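Local coordinates for protein kirola (Actinidia deliciosa, PDB 4IH0) that serves as a kiwifruit allergen of the Bet v 1-related MLP family and probably binds small hydrophobic ligands in an internal cavity, at residues K9-L14 against F136-T141; G53-F58 against K70-A75; G5-Q10 against F118-L123. All coordinates share one frame; numbering follows the deposited sequence.

Contact 1. Residues K9-L14 against F136-T141; sequences KQVEIL and FCIEIT
Thr-141, whose methyl group packs against Val-11, grips Cys-137 O with two hydrogen bonds: the helical one from its amide, with Thr-141 N 3.0 Å from Cys-137 O, and one from its hydroxyl, with Thr-141 OG1 2.8 Å from the same Cys-137 O. The two donors arrive from opposite faces of the carbonyl plane, the hydroxyl tilted 31° out of it. This is the helix-grip architecture of the Bet v 1 fold, in which the curved antiparallel sheet grips the long C-terminal helix. Here helix 131-145 meets the first strand, 4-12; the axes of the two short segments come within 10.0 Å and run nearly alongside, at 17° to each other.

Threonine suits this buried position because its two branches can be used separately. With OG1 beside the backbone N (chi1 -57°), the hydroxyl turns back along the helix, where OG1 also accepts a hydrogen bond from Trp-116 NE1 of the adjacent strand, and CG2 is left to face strand 4-12. There it meets Val-11 tip to tip, Thr-141 CG2 lying 3.8 Å from Val-11 CG1, while the Ile-13 side chain crosses that of Thr-141 at about a right angle, its CG2 the nearest atom. The meeting is apolar throughout, with no hydrogen bond between the two segments.

One turn earlier, Ile-138 is the more open partner. Its CG1 borders Val-11 CG2, and its CD1 is covered by the aliphatic chain of Lys-9. A bend at chi2 folds that chain around the methyl, so that Lys-9 CG and Lys-9 CE both lie 3.7 Å from Ile-138 CD1. Lysine thus supplies carbon to the rim and keeps its charge outside: the ammonium doubles back, with Lys-9 NZ making a weak 3.3 Å hydrogen bond to Gln-10 O.

Contact 2. Residues G53-F58 against K70-A75; sequences GSVIFF and KDIVEA
Ile-56 and Asp-71 form the close-knit centre of this antiparallel beta hairpin, a hydrogen-bonded pair with Asp-71 N 2.8 Å from Ile-56 O and Ile-56 N 2.9 Å from Asp-71 O. In the loop residues leading into strand 55-62, Ser-54 O accepts from Val-73 N and Gly-53 N lies 2.7 Å from Val-73 O. Glycine suits position 53 because at its backbone angles (phi 91°) a side chain would jam against the preceding carbonyl O.

The buried face is packed firmly. The Phe-58 ring crosses the Asp-71 side chain at about a right angle, Phe-58 CE2 standing 3.6 Å from Asp-71 OD2, with ring and carboxylate planes 52° apart. This acid is sheltered, and OD2 is hydrogen-bonded to an unidentified molecule, probably from the crystallisation liquor. Nearby, Val-73 CG2 sits 3.4 Å from Ser-54 OG; that hydroxyl is bonded to Thr-51 O, so serine can border an apolar methyl with its polar need met.

The other face, bearing Val-55, Phe-57, Lys-70 and Ile-72, is partly solvent-exposed. Val-55 CG2 and Ile-72 CG1 are loosely paired, 4.3 Å apart. Lys-70 has two conformations; in one its extended methylenes cross Val-55 CG1, a less certain contact.

Strand 39-46 flanks the hairpin beside strand 55-62, strand 82-88 flanks it beside strand 65-77, and Leu-28 touches Ile-56 and Phe-58.

Contact 3. Residues G5-Q10 against F118-L123; sequences GKMVKQ and FHYEKL
Tyr-120 lays one face of its ring over the backbone of Gly-5, a CH-pi contact in which Gly-5 CA stands 3.9 Å from the ring centroid, 26° off the normal. The strands are neighbours at one edge of the Bet v 1 sheet and run antiparallel: Gly-5 with Tyr-120 and Met-7 with Phe-118 are hydrogen-bonded pairs, and Lys-6 with His-119 is the non-hydrogen-bonded pair between them. The tyrosine ring reaches across because its CG sits between the backbone N and the carbonyl carbon (chi1 52°), a torsion that folds the ring over the adjacent strand. Glycine suits the place because a CB would collide with the ring at CE1; with none, the ring can settle over the peptide.

On the same face, Met-7 and Phe-118 run side by side and point the same way. Met-7 SD comes 4.1 Å from Phe-118 CD2, an oblique Met-aromatic contact, while Met-7 CG touches the edge of the tyrosine ring. The methionine chain thus touches both aromatics; Phe-99 meets Phe-118 edge-to-face, and Pro-130 touches Tyr-120.

The opposite face is polar. Lys-6 and His-119 also lie alongside each other, the lysine methylenes following the imidazole edge until Lys-6 NZ is 3.1 Å from His-119 CE1, near the ring plane. No hydrogen bond joins them. Instead a water donates to Gly-5 O and accepts a weak bond from the ring, 3.1 Å from His-119 ND1.

If that weak bond is real, ND1 carries a hydrogen, and the neighbouring ammonium would probably disfavour a second one on the ring: a neutral imidazole would ease the crowding of charge on this face, while the face of Met-7, Phe-118 and Tyr-120 relies on aromatic and sulfur contacts.

Overall arrangement
From the N terminus, strand 4-12 serves two contacts in turn. Residues 5-10 close a long loop with 118-123 in contact 3, bringing the first and last strands of the seven-stranded sheet together as neighbours. Residues 9-14, which share Lys-9 and Gln-10 with that segment, close a still longer loop with helix 131-145 in contact 1. The two touch where Cys-137 SG packs on Phe-118 CZ, 4.0 Å away. Contact 2 is the local hairpin, 53-58 with 70-75, nested inside both loops; its centre lies about 21 Å from that of contact 1. Contacts 1 and 3 tie edge strand 4-12 to the C-terminal helix and strand 113-122; contact 2 joins strands toward the opposite edge.

Contact 1. Residues K9-L14 against F136-T141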
# COMPACT_ATOMS: atom_id res chain seq x y z
N LYS A 9 -6.89 9.40 1.88
CA LYS A 9 -7.75 9.39 0.69
C LYS A 9 -8.70 8.20 0.74
O LYS A 9 -8.27 7.05 0.87
CB LYS A 9 -6.93 9.38 -0.59
CG LYS A 9 -7.72 9.26 -1.86
CD LYS A 9 -8.33 10.59 -2.21
CE LYS A 9 -8.81 10.67 -3.65
NZ LYS A 9 -10.24 10.28 -3.77
N GLN A 10 -9.99 8.51 0.64
CA GLN A 10 -11.02 7.51 0.52
C GLN A 10 -11.48 7.38 -0.93
O GLN A 10 -11.79 8.37 -1.58
CB GLN A 10 -12.19 7.86 1.45
CG GLN A 10 -13.28 6.80 1.49
CD GLN A 10 -14.18 6.98 2.73
OE1 GLN A 10 -14.47 8.11 3.14
NE2 GLN A 10 -14.56 5.86 3.37
N VAL A 11 -11.48 6.15 -1.43
CA VAL A 11 -11.86 5.82 -2.80
C VAL A 11 -13.13 4.96 -2.76
O VAL A 11 -13.12 3.86 -2.22
CB VAL A 11 -10.74 4.99 -3.48
CG1 VAL A 11 -11.08 4.64 -4.94
CG2 VAL A 11 -9.37 5.68 -3.36
N GLU A 12 -14.22 5.42 -3.36
CA GLU A 12 -15.40 4.56 -3.49
C GLU A 12 -15.10 3.50 -4.52
O GLU A 12 -14.50 3.80 -5.57
CB GLU A 12 -16.65 5.33 -3.95
CG GLU A 12 -17.13 6.32 -2.90
CD GLU A 12 -17.58 5.67 -1.60
OE1 GLU A 12 -17.02 6.06 -0.53
OE2 GLU A 12 -18.49 4.81 -1.62
N ILE A 13 -15.54 2.28 -4.25
CA ILE A 13 -15.32 1.14 -5.15
C ILE A 13 -16.67 0.51 -5.48
O ILE A 13 -17.66 0.90 -4.94
CB ILE A 13 -14.38 0.10 -4.52
CG1 ILE A 13 -14.98 -0.48 -3.21
CG2 ILE A 13 -13.03 0.73 -4.22
CD1 ILE A 13 -14.25 -1.70 -2.70
N LEU A 14 -16.67 -0.53 -6.31
CA LEU A 14 -17.93 -1.16 -6.78
C LEU A 14 -18.62 -2.13 -5.79
O LEU A 14 -19.85 -2.12 -5.66
CB LEU A 14 -17.67 -1.84 -8.13
CG LEU A 14 -17.02 -0.87 -9.15
CD1 LEU A 14 -16.51 -1.59 -10.38
CD2 LEU A 14 -18.00 0.24 -9.53
N PHE A 136 -0.44 6.77 -6.91
CA PHE A 136 -0.10 5.38 -7.26
C PHE A 136 -1.04 4.36 -6.57
O PHE A 136 -1.57 3.46 -7.19
CB PHE A 136 1.37 5.17 -6.90
CG PHE A 136 1.93 3.80 -7.13
CD1 PHE A 136 2.58 3.51 -8.30
CD2 PHE A 136 1.83 2.86 -6.17
CE1 PHE A 136 3.16 2.26 -8.49
CE2 PHE A 136 2.37 1.60 -6.35
CZ PHE A 136 3.05 1.32 -7.51
N CYS A 137 -1.29 4.56 -5.29
CA CYS A 137 -2.19 3.73 -4.53
C CYS A 137 -3.63 3.80 -5.09
O CYS A 137 -4.33 2.78 -5.14
CB CYS A 137 -2.16 4.12 -3.07
SG CYS A 137 -0.59 3.60 -2.30
N ILE A 138 -4.07 4.98 -5.46
CA ILE A 138 -5.41 5.20 -6.05
C ILE A 138 -5.52 4.43 -7.40
O ILE A 138 -6.51 3.75 -7.68
CB ILE A 138 -5.76 6.71 -6.23
CG1 ILE A 138 -5.89 7.40 -4.87
CG2 ILE A 138 -7.05 6.86 -7.05
CD1 ILE A 138 -5.79 8.92 -4.96
N GLU A 139 -4.45 4.53 -8.21
CA GLU A 139 -4.37 3.81 -9.48
C GLU A 139 -4.47 2.32 -9.27
O GLU A 139 -5.24 1.62 -9.97
CB GLU A 139 -3.07 4.17 -10.21
CG GLU A 139 -2.96 5.62 -10.61
CD GLU A 139 -1.53 6.13 -10.80
OE1 GLU A 139 -0.58 5.29 -10.90
OE2 GLU A 139 -1.38 7.39 -10.91
N ILE A 140 -3.73 1.79 -8.28
CA ILE A 140 -3.80 0.36 -7.97
C ILE A 140 -5.20 -0.04 -7.56
O ILE A 140 -5.73 -1.09 -8.00
CB ILE A 140 -2.79 -0.02 -6.86
CG1 ILE A 140 -1.32 0.14 -7.32
CG2 ILE A 140 -3.12 -1.41 -6.29
CD1 ILE A 140 -1.02 -0.42 -8.66
N THR A 141 -5.82 0.79 -6.73
CA THR A 141 -7.20 0.55 -6.35
C THR A 141 -8.17 0.45 -7.58
O THR A 141 -9.03 -0.43 -7.66
CB THR A 141 -7.68 1.66 -5.41
OG1 THR A 141 -6.82 1.72 -4.27
CG2 THR A 141 -9.08 1.39 -4.92

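Contact 2. Residues G53-F58 against K70-A75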
# COMPACT_ATOMS: atom_id res chain seq x y z
N GLY A 53 3.57 -9.24 11.17
CA GLY A 53 5.00 -9.38 11.18
C GLY A 53 5.58 -9.98 9.93
O GLY A 53 6.84 -10.08 9.79
N SER A 54 4.74 -10.35 8.96
CA SER A 54 5.22 -10.82 7.66
C SER A 54 5.97 -9.70 6.92
O SER A 54 5.70 -8.53 7.12
CB SER A 54 4.12 -11.50 6.82
OG SER A 54 2.99 -10.63 6.56
N VAL A 55 6.97 -10.08 6.14
CA VAL A 55 7.87 -9.12 5.45
C VAL A 55 7.75 -9.42 3.96
O VAL A 55 7.88 -10.56 3.52
CB VAL A 55 9.32 -9.27 5.89
CG1 VAL A 55 10.24 -8.34 5.14
CG2 VAL A 55 9.38 -9.07 7.40
N ILE A 56 7.44 -8.36 3.23
CA ILE A 56 7.12 -8.40 1.81
C ILE A 56 8.00 -7.45 1.03
O ILE A 56 8.22 -6.31 1.46
CB ILE A 56 5.65 -8.07 1.58
CG1 ILE A 56 4.78 -9.03 2.37
CG2 ILE A 56 5.32 -8.25 0.09
CD1 ILE A 56 3.36 -8.58 2.32
N PHE A 57 8.52 -7.91 -0.12
CA PHE A 57 9.34 -7.11 -0.98
C PHE A 57 8.47 -6.69 -2.19
O PHE A 57 7.74 -7.50 -2.75
CB PHE A 57 10.48 -7.97 -1.51
CG PHE A 57 11.40 -7.26 -2.50
CD1 PHE A 57 12.26 -6.30 -2.06
CD2 PHE A 57 11.42 -7.64 -3.81
CE1 PHE A 57 13.13 -5.68 -2.95
CE2 PHE A 57 12.28 -7.01 -4.73
CZ PHE A 57 13.14 -6.02 -4.26
N PHE A 58 8.57 -5.43 -2.60
CA PHE A 58 7.79 -4.92 -3.73
C PHE A 58 8.77 -4.37 -4.76
O PHE A 58 9.66 -3.59 -4.38
CB PHE A 58 6.89 -3.75 -3.30
CG PHE A 58 5.81 -4.14 -2.36
CD1 PHE A 58 4.59 -4.56 -2.82
CD2 PHE A 58 6.05 -4.10 -0.98
CE1 PHE A 58 3.60 -4.99 -1.92
CE2 PHE A 58 5.06 -4.51 -0.07
CZ PHE A 58 3.84 -4.94 -0.56
N LYS A 70 10.74 -2.77 0.95
CA LYS A 70 10.51 -3.94 1.82
C LYS A 70 9.68 -3.44 2.97
O LYS A 70 10.06 -2.48 3.62
CB LYS A 70 11.83 -4.45 2.35
CG LYS A 70 11.77 -5.67 3.25
CD LYS A 70 13.21 -6.16 3.42
CE LYS A 70 13.52 -6.84 4.70
NZ LYS A 70 15.00 -7.10 4.72
N ASP A 71 8.56 -4.11 3.21
CA ASP A 71 7.60 -3.69 4.19
C ASP A 71 7.36 -4.79 5.18
O ASP A 71 7.41 -5.99 4.83
CB ASP A 71 6.24 -3.45 3.59
CG ASP A 71 6.15 -2.26 2.68
OD1 ASP A 71 7.15 -1.75 2.17
OD2 ASP A 71 4.97 -1.91 2.36
N ILE A 72 7.01 -4.39 6.41
CA ILE A 72 6.58 -5.34 7.41
C ILE A 72 5.13 -5.04 7.70
O ILE A 72 4.73 -3.91 7.74
CB ILE A 72 7.43 -5.32 8.69
CG1 ILE A 72 7.00 -6.40 9.70
CG2 ILE A 72 7.41 -3.97 9.38
CD1 ILE A 72 8.05 -6.69 10.77
N VAL A 73 4.35 -6.09 7.86
CA VAL A 73 2.93 -5.96 8.23
C VAL A 73 2.95 -5.71 9.74
O VAL A 73 3.17 -6.64 10.53
CB VAL A 73 2.09 -7.15 7.89
CG1 VAL A 73 0.66 -6.97 8.44
CG2 VAL A 73 2.11 -7.35 6.39
N GLU A 74 2.75 -4.49 10.14
CA GLU A 74 2.81 -4.18 11.56
C GLU A 74 1.52 -4.40 12.30
O GLU A 74 1.49 -4.56 13.52
CB GLU A 74 3.40 -2.81 11.83
CG GLU A 74 2.77 -1.59 11.32
CD GLU A 74 3.45 -0.32 11.92
OE1 GLU A 74 4.66 -0.33 12.30
OE2 GLU A 74 2.76 0.67 12.08
N ALA A 75 0.42 -4.39 11.59
CA ALA A 75 -0.86 -4.50 12.27
C ALA A 75 -1.91 -5.05 11.32
O ALA A 75 -1.85 -4.75 10.13
CB ALA A 75 -1.28 -3.13 12.87

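Contact 3. Residues G5-Q10 against F118-L123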
# COMPACT_ATOMS: atom_id res chain seq x y z
N GLY A 5 3.95 14.12 8.88
CA GLY A 5 2.84 14.39 7.98
C GLY A 5 1.89 13.21 7.91
O GLY A 5 2.19 12.11 8.36
N LYS A 6 0.73 13.49 7.37
CA LYS A 6 -0.34 12.50 7.21
C LYS A 6 -1.06 12.82 5.92
O LYS A 6 -1.19 14.03 5.56
CB LYS A 6 -1.31 12.62 8.39
CG LYS A 6 -2.48 11.67 8.39
CD LYS A 6 -3.42 11.99 9.55
CE LYS A 6 -4.74 11.22 9.41
NZ LYS A 6 -4.79 9.93 10.17
N MET A 7 -1.54 11.81 5.22
CA MET A 7 -2.39 11.95 4.04
C MET A 7 -3.47 10.91 4.16
O MET A 7 -3.19 9.79 4.56
CB MET A 7 -1.66 11.70 2.72
CG MET A 7 -0.65 12.73 2.26
SD MET A 7 -0.01 12.40 0.61
CE MET A 7 -1.53 12.53 -0.32
N VAL A 8 -4.70 11.27 3.77
CA VAL A 8 -5.82 10.35 3.81
C VAL A 8 -6.61 10.51 2.52
O VAL A 8 -6.93 11.66 2.08
CB VAL A 8 -6.75 10.54 5.01
CG1 VAL A 8 -7.82 9.43 5.04
CG2 VAL A 8 -6.02 10.56 6.33
N LYS A 9 -6.89 9.40 1.88
CA LYS A 9 -7.75 9.39 0.69
C LYS A 9 -8.70 8.20 0.74
O LYS A 9 -8.27 7.05 0.87
CB LYS A 9 -6.93 9.38 -0.59
CG LYS A 9 -7.72 9.26 -1.86
CD LYS A 9 -8.33 10.59 -2.21
CE LYS A 9 -8.81 10.67 -3.65
NZ LYS A 9 -10.24 10.28 -3.77
N GLN A 10 -9.99 8.51 0.64
CA GLN A 10 -11.02 7.51 0.52
C GLN A 10 -11.48 7.38 -0.93
O GLN A 10 -11.79 8.37 -1.58
CB GLN A 10 -12.19 7.86 1.45
CG GLN A 10 -13.28 6.80 1.49
CD GLN A 10 -14.18 6.98 2.73
OE1 GLN A 10 -14.47 8.11 3.14
NE2 GLN A 10 -14.56 5.86 3.37
N PHE A 118 -1.55 7.56 4.99
CA PHE A 118 -0.10 7.56 5.15
C PHE A 118 0.25 8.35 6.42
O PHE A 118 -0.27 9.44 6.64
CB PHE A 118 0.61 8.27 4.01
CG PHE A 118 0.45 7.68 2.63
CD1 PHE A 118 -0.08 6.41 2.37
CD2 PHE A 118 0.85 8.47 1.53
CE1 PHE A 118 -0.21 5.95 1.06
CE2 PHE A 118 0.78 7.99 0.25
CZ PHE A 118 0.23 6.74 0.00
N HIS A 119 1.13 7.78 7.21
CA HIS A 119 1.79 8.51 8.29
C HIS A 119 3.26 8.48 8.04
O HIS A 119 3.87 7.40 7.84
CB HIS A 119 1.48 7.84 9.65
CG HIS A 119 0.04 7.88 10.04
ND1 HIS A 119 -0.66 8.99 10.05
CD2 HIS A 119 -0.79 6.91 10.59
CE1 HIS A 119 -1.91 8.75 10.49
NE2 HIS A 119 -1.98 7.48 10.83
N TYR A 120 3.91 9.62 8.03
CA TYR A 120 5.33 9.65 7.73
C TYR A 120 6.10 10.72 8.51
O TYR A 120 5.53 11.68 9.01
CB TYR A 120 5.59 9.83 6.22
CG TYR A 120 4.84 11.02 5.65
CD1 TYR A 120 5.41 12.26 5.61
CD2 TYR A 120 3.54 10.86 5.18
CE1 TYR A 120 4.70 13.34 5.12
CE2 TYR A 120 2.82 11.93 4.71
CZ TYR A 120 3.41 13.16 4.68
OH TYR A 120 2.74 14.26 4.20
N GLU A 121 7.40 10.50 8.56
CA GLU A 121 8.36 11.50 9.11
C GLU A 121 9.40 11.71 8.04
O GLU A 121 10.10 10.79 7.64
CB GLU A 121 9.02 10.95 10.34
CG GLU A 121 10.11 11.87 10.91
CD GLU A 121 9.58 12.87 11.90
OE1 GLU A 121 8.34 13.03 11.94
OE2 GLU A 121 10.43 13.49 12.58
N LYS A 122 9.52 12.94 7.56
CA LYS A 122 10.51 13.27 6.57
C LYS A 122 11.89 13.29 7.20
O LYS A 122 12.03 13.60 8.41
CB LYS A 122 10.23 14.67 6.02
CG LYS A 122 8.85 14.85 5.43
CD LYS A 122 8.66 16.30 5.06
CE LYS A 122 7.38 16.45 4.31
NZ LYS A 122 7.30 17.88 3.93
N LEU A 123 12.91 13.05 6.40
CA LEU A 123 14.28 13.21 6.90
C LEU A 123 14.68 14.68 7.08
O LEU A 123 15.48 14.99 7.95
CB LEU A 123 15.26 12.54 5.95
CG LEU A 123 15.27 11.02 5.97
CD1 LEU A 123 16.02 10.43 4.77
CD2 LEU A 123 15.79 10.50 7.29
O HOH W 1 1.23 11.20 11.17